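Local structure of neurotoxin (Clostridium botulinum, 2QN0) at residues D113-F127 with I319-R331. The protein probably cleaves two neuronal SNARE proteins, syntaxin and SNAP-25, as the zinc-dependent light chain protease of botulinum neurotoxin serotype C1. Sequence-based numbering, arbitrary orientation.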
ATOM      1  N   ASP A 113       9.150  11.450  -0.682  1.00 14.92           N
ATOM      2  CA  ASP A 113      10.346  10.788  -1.197  1.00 16.12           C
ATOM      3  C   ASP A 113      10.013  10.034  -2.472  1.00 16.79           C
ATOM      4  O   ASP A 113       8.899   9.541  -2.636  1.00 18.46           O
ATOM      5  CB  ASP A 113      10.949   9.844  -0.152  1.00 16.37           C
ATOM      6  CG  ASP A 113      11.670  10.594   0.955  1.00 20.69           C
ATOM      7  OD1 ASP A 113      12.212  11.682   0.670  1.00 22.70           O
ATOM      8  OD2 ASP A 113      11.712  10.101   2.099  1.00 22.90           O
ATOM      9  N   ILE A 114      10.981   9.944  -3.375  1.00 16.72           N
ATOM     10  CA  ILE A 114      10.754   9.280  -4.649  1.00 16.02           C
ATOM     11  C   ILE A 114      11.692   8.110  -4.927  1.00 16.54           C
ATOM     12  O   ILE A 114      12.748   7.979  -4.308  1.00 17.57           O
ATOM     13  CB  ILE A 114      10.925  10.275  -5.817  1.00 17.53           C
ATOM     14  CG1 ILE A 114      12.386  10.730  -5.893  1.00 16.87           C
ATOM     15  CG2 ILE A 114      10.027  11.493  -5.608  1.00 16.75           C
ATOM     16  CD1 ILE A 114      12.756  11.404  -7.207  1.00 21.24           C
ATOM     17  N   PRO A 115      11.299   7.229  -5.857  1.00 16.17           N
ATOM     18  CA  PRO A 115      12.143   6.086  -6.206  1.00 15.36           C
ATOM     19  C   PRO A 115      13.390   6.668  -6.856  1.00 16.46           C
ATOM     20  O   PRO A 115      13.316   7.720  -7.496  1.00 15.26           O
ATOM     21  CB  PRO A 115      11.305   5.339  -7.238  1.00 16.42           C
ATOM     22  CG  PRO A 115       9.902   5.641  -6.822  1.00 17.52           C
ATOM     23  CD  PRO A 115       9.971   7.113  -6.487  1.00 17.19           C
ATOM     24  N   PHE A 116      14.536   6.021  -6.684  1.00 15.29           N
ATOM     25  CA  PHE A 116      15.734   6.516  -7.347  1.00 16.49           C
ATOM     26  C   PHE A 116      15.397   6.386  -8.831  1.00 15.52           C
ATOM     27  O   PHE A 116      14.830   5.379  -9.255  1.00 16.95           O
ATOM     28  CB  PHE A 116      16.941   5.632  -7.033  1.00 16.48           C
ATOM     29  CG  PHE A 116      18.205   6.080  -7.715  1.00 17.07           C
ATOM     30  CD1 PHE A 116      19.135   6.861  -7.039  1.00 17.51           C
ATOM     31  CD2 PHE A 116      18.453   5.735  -9.038  1.00 17.72           C
ATOM     32  CE1 PHE A 116      20.299   7.295  -7.676  1.00 17.83           C
ATOM     33  CE2 PHE A 116      19.612   6.164  -9.686  1.00 19.28           C
ATOM     34  CZ  PHE A 116      20.534   6.945  -9.002  1.00 17.18           C
ATOM     35  N   PRO A 117      15.730   7.404  -9.641  1.00 16.25           N
ATOM     36  CA  PRO A 117      15.418   7.309 -11.069  1.00 17.73           C
ATOM     37  C   PRO A 117      16.334   6.348 -11.822  1.00 18.89           C
ATOM     38  O   PRO A 117      17.316   6.762 -12.440  1.00 18.60           O
ATOM     39  CB  PRO A 117      15.554   8.754 -11.548  1.00 16.15           C
ATOM     40  CG  PRO A 117      16.623   9.297 -10.661  1.00 19.60           C
ATOM     41  CD  PRO A 117      16.257   8.736  -9.300  1.00 16.57           C
ATOM     42  N   GLY A 118      16.004   5.062 -11.757  1.00 18.99           N
ATOM     43  CA  GLY A 118      16.797   4.060 -12.440  1.00 19.98           C
ATOM     44  C   GLY A 118      16.618   2.666 -11.877  1.00 20.85           C
ATOM     45  O   GLY A 118      15.877   2.457 -10.913  1.00 18.86           O
ATOM     46  N   ASN A 119      17.279   1.700 -12.506  1.00 19.66           N
ATOM     47  CA  ASN A 119      17.236   0.319 -12.049  1.00 21.02           C
ATOM     48  C   ASN A 119      18.607  -0.311 -12.272  1.00 22.42           C
ATOM     49  O   ASN A 119      19.566   0.387 -12.607  1.00 21.97           O
ATOM     50  CB  ASN A 119      16.145  -0.485 -12.775  1.00 19.53           C
ATOM     51  CG  ASN A 119      16.369  -0.575 -14.271  1.00 20.76           C
ATOM     52  OD1 ASN A 119      17.485  -0.399 -14.761  1.00 20.32           O
ATOM     53  ND2 ASN A 119      15.302  -0.876 -15.007  1.00 21.54           N
ATOM     54  N   ASN A 120      18.700  -1.623 -12.090  1.00 24.08           N
ATOM     55  CA  ASN A 120      19.972  -2.322 -12.248  1.00 25.88           C
ATOM     56  C   ASN A 120      20.666  -2.067 -13.585  1.00 27.09           C
ATOM     57  O   ASN A 120      21.894  -2.018 -13.646  1.00 27.48           O
ATOM     58  CB  ASN A 120      19.774  -3.833 -12.043  1.00 27.63           C
ATOM     59  CG  ASN A 120      18.916  -4.474 -13.126  1.00 33.55           C
ATOM     60  OD1 ASN A 120      17.776  -4.064 -13.368  1.00 35.26           O
ATOM     61  ND2 ASN A 120      19.460  -5.499 -13.777  1.00 33.84           N
ATOM     62  N   ASN A 121      19.888  -1.892 -14.649  1.00 26.41           N
ATOM     63  CA  ASN A 121      20.464  -1.668 -15.972  1.00 26.55           C
ATOM     64  C   ASN A 121      20.708  -0.210 -16.366  1.00 26.99           C
ATOM     65  O   ASN A 121      21.142   0.070 -17.485  1.00 27.61           O
ATOM     66  CB  ASN A 121      19.603  -2.355 -17.034  1.00 27.82           C
ATOM     67  CG  ASN A 121      19.758  -3.862 -17.013  1.00 30.24           C
ATOM     68  OD1 ASN A 121      20.875  -4.376 -17.020  1.00 32.54           O
ATOM     69  ND2 ASN A 121      18.641  -4.577 -16.993  1.00 31.41           N
ATOM     70  N   THR A 122      20.428   0.720 -15.461  1.00 25.68           N
ATOM     71  CA  THR A 122      20.654   2.134 -15.743  1.00 24.26           C
ATOM     72  C   THR A 122      22.142   2.439 -15.578  1.00 25.36           C
ATOM     73  O   THR A 122      22.760   2.017 -14.603  1.00 24.35           O
ATOM     74  CB  THR A 122      19.871   3.033 -14.765  1.00 24.33           C
ATOM     75  OG1 THR A 122      18.471   2.760 -14.882  1.00 22.20           O
ATOM     76  CG2 THR A 122      20.131   4.503 -15.067  1.00 24.41           C
ATOM     77  N   PRO A 123      22.744   3.160 -16.539  1.00 25.83           N
ATOM     78  CA  PRO A 123      24.169   3.481 -16.416  1.00 25.91           C
ATOM     79  C   PRO A 123      24.424   4.222 -15.109  1.00 26.55           C
ATOM     80  O   PRO A 123      23.597   5.026 -14.673  1.00 25.58           O
ATOM     81  CB  PRO A 123      24.430   4.354 -17.640  1.00 26.04           C
ATOM     82  CG  PRO A 123      23.495   3.775 -18.655  1.00 27.07           C
ATOM     83  CD  PRO A 123      22.222   3.579 -17.853  1.00 25.18           C
ATOM     84  N   ILE A 124      25.566   3.954 -14.487  1.00 26.01           N
ATOM     85  CA  ILE A 124      25.911   4.588 -13.220  1.00 26.16           C
ATOM     86  C   ILE A 124      25.897   6.119 -13.242  1.00 25.72           C
ATOM     87  O   ILE A 124      25.642   6.753 -12.215  1.00 23.09           O
ATOM     88  CB  ILE A 124      27.296   4.101 -12.729  1.00 28.68           C
ATOM     89  CG1 ILE A 124      27.235   2.599 -12.436  1.00 31.72           C
ATOM     90  CG2 ILE A 124      27.715   4.862 -11.481  1.00 29.65           C
ATOM     91  CD1 ILE A 124      28.555   2.001 -11.987  1.00 34.00           C
ATOM     92  N   ASN A 125      26.159   6.719 -14.398  1.00 24.82           N
ATOM     93  CA  ASN A 125      26.179   8.181 -14.484  1.00 25.67           C
ATOM     94  C   ASN A 125      24.846   8.784 -14.920  1.00 25.45           C
ATOM     95  O   ASN A 125      24.769   9.978 -15.207  1.00 25.23           O
ATOM     96  CB  ASN A 125      27.265   8.637 -15.467  1.00 27.15           C
ATOM     97  CG  ASN A 125      26.926   8.308 -16.913  1.00 30.18           C
ATOM     98  OD1 ASN A 125      25.903   7.681 -17.202  1.00 31.00           O
ATOM     99  ND2 ASN A 125      27.788   8.731 -17.831  1.00 32.65           N
ATOM    100  N   THR A 126      23.795   7.970 -14.935  1.00 24.63           N
ATOM    101  CA  THR A 126      22.495   8.430 -15.406  1.00 23.02           C
ATOM    102  C   THR A 126      21.311   8.400 -14.443  1.00 23.70           C
ATOM    103  O   THR A 126      21.195   7.506 -13.604  1.00 20.95           O
ATOM    104  CB  THR A 126      22.088   7.616 -16.652  1.00 23.72           C
ATOM    105  OG1 THR A 126      23.079   7.784 -17.673  1.00 25.72           O
ATOM    106  CG2 THR A 126      20.726   8.061 -17.182  1.00 24.68           C
ATOM    107  N   PHE A 127      20.443   9.402 -14.583  1.00 21.84           N
ATOM    108  CA  PHE A 127      19.193   9.509 -13.826  1.00 21.23           C
ATOM    109  C   PHE A 127      18.149   9.237 -14.911  1.00 22.77           C
ATOM    110  O   PHE A 127      18.074   9.986 -15.883  1.00 23.51           O
ATOM    111  CB  PHE A 127      18.949  10.933 -13.300  1.00 21.45           C
ATOM    112  CG  PHE A 127      19.464  11.193 -11.903  1.00 19.88           C
ATOM    113  CD1 PHE A 127      19.849  10.154 -11.064  1.00 19.31           C
ATOM    114  CD2 PHE A 127      19.526  12.499 -11.418  1.00 20.79           C
ATOM    115  CE1 PHE A 127      20.288  10.414  -9.759  1.00 17.81           C
ATOM    116  CE2 PHE A 127      19.962  12.768 -10.118  1.00 21.35           C
ATOM    117  CZ  PHE A 127      20.344  11.724  -9.286  1.00 18.97           C
ATOM    118  N   ILE A 319      19.760  17.909 -12.208  1.00 22.57           N
ATOM    119  CA  ILE A 319      20.500  16.805 -11.604  1.00 21.95           C
ATOM    120  C   ILE A 319      20.871  17.112 -10.155  1.00 22.43           C
ATOM    121  O   ILE A 319      20.748  16.253  -9.282  1.00 21.53           O
ATOM    122  CB  ILE A 319      21.776  16.478 -12.419  1.00 22.81           C
ATOM    123  CG1 ILE A 319      21.379  15.827 -13.747  1.00 22.21           C
ATOM    124  CG2 ILE A 319      22.695  15.560 -11.622  1.00 23.51           C
ATOM    125  CD1 ILE A 319      22.545  15.573 -14.692  1.00 24.24           C
ATOM    126  N   GLY A 320      21.309  18.342  -9.899  1.00 22.11           N
ATOM    127  CA  GLY A 320      21.686  18.724  -8.549  1.00 22.30           C
ATOM    128  C   GLY A 320      20.515  18.663  -7.587  1.00 23.04           C
ATOM    129  O   GLY A 320      20.654  18.218  -6.445  1.00 22.35           O
ATOM    130  N   GLU A 321      19.357  19.119  -8.053  1.00 21.96           N
ATOM    131  CA  GLU A 321      18.140  19.124  -7.249  1.00 21.82           C
ATOM    132  C   GLU A 321      17.758  17.713  -6.818  1.00 19.58           C
ATOM    133  O   GLU A 321      17.459  17.468  -5.648  1.00 20.04           O
ATOM    134  CB  GLU A 321      16.979  19.713  -8.056  1.00 23.30           C
ATOM    135  CG  GLU A 321      15.644  19.711  -7.318  1.00 27.53           C
ATOM    136  CD  GLU A 321      14.477  20.043  -8.230  1.00 30.69           C
ATOM    137  OE1 GLU A 321      14.669  20.860  -9.154  1.00 28.94           O
ATOM    138  OE2 GLU A 321      13.371  19.499  -8.019  1.00 32.12           O
ATOM    139  N   TYR A 322      17.756  16.788  -7.769  1.00 19.02           N
ATOM    140  CA  TYR A 322      17.378  15.422  -7.449  1.00 19.22           C
ATOM    141  C   TYR A 322      18.441  14.670  -6.670  1.00 20.71           C
ATOM    142  O   TYR A 322      18.129  13.768  -5.897  1.00 18.50           O
ATOM    143  CB  TYR A 322      16.954  14.684  -8.721  1.00 18.97           C
ATOM    144  CG  TYR A 322      15.569  15.127  -9.127  1.00 20.64           C
ATOM    145  CD1 TYR A 322      15.379  16.236  -9.955  1.00 21.02           C
ATOM    146  CD2 TYR A 322      14.444  14.540  -8.549  1.00 19.41           C
ATOM    147  CE1 TYR A 322      14.099  16.753 -10.184  1.00 20.45           C
ATOM    148  CE2 TYR A 322      13.170  15.046  -8.766  1.00 22.22           C
ATOM    149  CZ  TYR A 322      13.004  16.155  -9.578  1.00 22.61           C
ATOM    150  OH  TYR A 322      11.744  16.679  -9.738  1.00 21.85           O
ATOM    151  N   LYS A 323      19.698  15.054  -6.852  1.00 21.04           N
ATOM    152  CA  LYS A 323      20.772  14.422  -6.101  1.00 21.52           C
ATOM    153  C   LYS A 323      20.518  14.754  -4.630  1.00 21.50           C
ATOM    154  O   LYS A 323      20.583  13.884  -3.763  1.00 19.90           O
ATOM    155  CB  LYS A 323      22.128  14.979  -6.548  1.00 23.33           C
ATOM    156  CG  LYS A 323      23.311  14.515  -5.712  1.00 27.20           C
ATOM    157  CD  LYS A 323      24.616  15.035  -6.301  1.00 28.68           C
ATOM    158  CE  LYS A 323      25.805  14.687  -5.422  1.00 30.01           C
ATOM    159  NZ  LYS A 323      27.070  15.230  -5.995  1.00 31.30           N
ATOM    160  N   GLN A 324      20.207  16.018  -4.355  1.00 20.14           N
ATOM    161  CA  GLN A 324      19.937  16.453  -2.988  1.00 20.73           C
ATOM    162  C   GLN A 324      18.701  15.783  -2.392  1.00 20.71           C
ATOM    163  O   GLN A 324      18.691  15.418  -1.216  1.00 18.90           O
ATOM    164  CB  GLN A 324      19.771  17.972  -2.938  1.00 24.35           C
ATOM    165  CG  GLN A 324      21.056  18.734  -3.213  1.00 30.19           C
ATOM    166  CD  GLN A 324      22.175  18.338  -2.264  1.00 33.29           C
ATOM    167  OE1 GLN A 324      22.011  18.380  -1.044  1.00 35.83           O
ATOM    168  NE2 GLN A 324      23.318  17.950  -2.821  1.00 34.91           N
ATOM    169  N   LYS A 325      17.657  15.630  -3.200  1.00 18.76           N
ATOM    170  CA  LYS A 325      16.431  14.992  -2.726  1.00 19.45           C
ATOM    171  C   LYS A 325      16.694  13.537  -2.346  1.00 18.26           C
ATOM    172  O   LYS A 325      16.198  13.049  -1.327  1.00 18.89           O
ATOM    173  CB  LYS A 325      15.342  15.052  -3.805  1.00 20.71           C
ATOM    174  CG  LYS A 325      14.778  16.447  -4.041  1.00 25.25           C
ATOM    175  CD  LYS A 325      13.634  16.431  -5.052  1.00 27.83           C
ATOM    176  CE  LYS A 325      13.030  17.826  -5.211  1.00 31.43           C
ATOM    177  NZ  LYS A 325      11.898  17.852  -6.179  1.00 34.18           N
ATOM    178  N   LEU A 326      17.477  12.847  -3.167  1.00 18.06           N
ATOM    179  CA  LEU A 326      17.791  11.447  -2.907  1.00 18.01           C
ATOM    180  C   LEU A 326      18.728  11.295  -1.708  1.00 18.25           C
ATOM    181  O   LEU A 326      18.629  10.325  -0.955  1.00 18.73           O
ATOM    182  CB  LEU A 326      18.381  10.812  -4.165  1.00 17.64           C
ATOM    183  CG  LEU A 326      17.357  10.772  -5.309  1.00 18.27           C
ATOM    184  CD1 LEU A 326      18.042  10.503  -6.637  1.00 15.99           C
ATOM    185  CD2 LEU A 326      16.313   9.701  -5.013  1.00 20.00           C
ATOM    186  N   ILE A 327      19.632  12.254  -1.525  1.00 19.06           N
ATOM    187  CA  ILE A 327      20.536  12.218  -0.380  1.00 19.58           C
ATOM    188  C   ILE A 327      19.696  12.280   0.897  1.00 20.02           C
ATOM    189  O   ILE A 327      19.961  11.561   1.862  1.00 19.30           O
ATOM    190  CB  ILE A 327      21.524  13.411  -0.408  1.00 21.05           C
ATOM    191  CG1 ILE A 327      22.558  13.195  -1.518  1.00 19.96           C
ATOM    192  CG2 ILE A 327      22.195  13.568   0.954  1.00 20.38           C
ATOM    193  CD1 ILE A 327      23.457  14.394  -1.776  1.00 20.61           C
ATOM    194  N   ARG A 328      18.671  13.132   0.896  1.00 18.85           N
ATOM    195  CA  ARG A 328      17.794  13.256   2.058  1.00 19.00           C
ATOM    196  C   ARG A 328      16.956  11.991   2.262  1.00 18.65           C
ATOM    197  O   ARG A 328      16.748  11.553   3.393  1.00 18.51           O
ATOM    198  CB  ARG A 328      16.858  14.463   1.914  1.00 21.55           C
ATOM    199  CG  ARG A 328      17.544  15.821   2.048  1.00 25.24           C
ATOM    200  CD  ARG A 328      16.521  16.945   2.217  1.00 28.22           C
ATOM    201  NE  ARG A 328      15.718  17.179   1.017  1.00 31.25           N
ATOM    202  CZ  ARG A 328      16.097  17.941  -0.007  1.00 32.66           C
ATOM    203  NH1 ARG A 328      17.273  18.552   0.010  1.00 32.25           N
ATOM    204  NH2 ARG A 328      15.290  18.100  -1.049  1.00 33.15           N
ATOM    205  N   LYS A 329      16.470  11.414   1.167  1.00 17.08           N
ATOM    206  CA  LYS A 329      15.660  10.198   1.232  1.00 16.16           C
ATOM    207  C   LYS A 329      16.387   9.067   1.961  1.00 17.04           C
ATOM    208  O   LYS A 329      15.870   8.482   2.913  1.00 18.38           O
ATOM    209  CB  LYS A 329      15.319   9.715  -0.181  1.00 15.33           C
ATOM    210  CG  LYS A 329      14.678   8.328  -0.228  1.00 14.53           C
ATOM    211  CD  LYS A 329      14.519   7.833  -1.659  1.00 14.56           C
ATOM    212  CE  LYS A 329      13.936   6.422  -1.695  1.00 13.99           C
ATOM    213  NZ  LYS A 329      13.946   5.855  -3.076  1.00 15.07           N
ATOM    214  N   TYR A 330      17.592   8.772   1.494  1.00 17.87           N
ATOM    215  CA  TYR A 330      18.396   7.691   2.054  1.00 17.67           C
ATOM    216  C   TYR A 330      19.186   8.073   3.301  1.00 19.23           C
ATOM    217  O   TYR A 330      19.851   7.228   3.903  1.00 19.36           O
ATOM    218  CB  TYR A 330      19.343   7.167   0.978  1.00 17.93           C
ATOM    219  CG  TYR A 330      18.635   6.573  -0.223  1.00 18.00           C
ATOM    220  CD1 TYR A 330      17.904   5.393  -0.111  1.00 18.15           C
ATOM    221  CD2 TYR A 330      18.704   7.187  -1.474  1.00 17.18           C
ATOM    222  CE1 TYR A 330      17.261   4.836  -1.211  1.00 18.05           C
ATOM    223  CE2 TYR A 330      18.061   6.638  -2.584  1.00 17.24           C
ATOM    224  CZ  TYR A 330      17.342   5.461  -2.444  1.00 17.05           C
ATOM    225  OH  TYR A 330      16.707   4.896  -3.529  1.00 16.23           O
ATOM    226  N   ARG A 331      19.107   9.343   3.685  1.00 18.49           N
ATOM    227  CA  ARG A 331      19.812   9.851   4.860  1.00 19.61           C
ATOM    228  C   ARG A 331      21.321   9.651   4.747  1.00 20.23           C
ATOM    229  O   ARG A 331      21.990   9.283   5.716  1.00 20.10           O
ATOM    230  CB  ARG A 331      19.279   9.181   6.130  1.00 20.66           C
ATOM    231  CG  ARG A 331      17.789   9.430   6.343  1.00 22.01           C
ATOM    232  CD  ARG A 331      17.278   8.840   7.639  1.00 25.87           C
ATOM    233  NE  ARG A 331      15.828   8.993   7.752  1.00 26.38           N
ATOM    234  CZ  ARG A 331      15.104   8.549   8.775  1.00 28.94           C
ATOM    235  NH1 ARG A 331      15.693   7.920   9.785  1.00 24.08           N
ATOM    236  NH2 ARG A 331      13.790   8.727   8.785  1.00 27.78           N
TER
HETATM  237  O   HOH W   1      13.243  11.682  -2.579  1.00 23.69           O
HETATM  238  O   HOH W   2      13.579  13.634  -0.535  1.00 55.60           O
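Lys-329 NZ is gripped by three oxygens: it donates to Ile-114 O at 2.7 Å, to Tyr-330 OH at 3.0 Å and to the carbonyl of Leu-238. Its chain runs extended past Asp-113, with CG anti to the backbone N (chi1 170°), which carries the ammonium to the Ile-114 carbonyl, NZ standing 32° out of the carbonyl plane. Lys-329 CD lies over the rim of one face of the Tyr-330 ring, whose hydroxyl bonds to Gly-185 O. Asp-113 lays its carboxylate against Lys-329 CB, but its OD2 is bonded to Tyr-239 and a water bridges its OD1 and Lys-325 O. In this zinc protease fold, the chain leaving helix 101-112 passes along helix 319-330 through Pro-117, loops away and returns at Phe-127 in strand 126-128, which pairs in parallel with strand 309-311. Leu-326 fills the middle of the contact: CD1 abuts Pro-117 CD and lies 3.7 Å from Phe-127 CZ, while CD2 packs against the backbone of Ile-114 and Phe-116. Phe-127 turns its edge to the first helical turn, CE2 being 3.7 Å from Ile-319 O, and receives Phe-116 CZ in its ring plane. Ile-114 CD1 reaches the edge of the Tyr-322 ring, 3.8 Å from CD2.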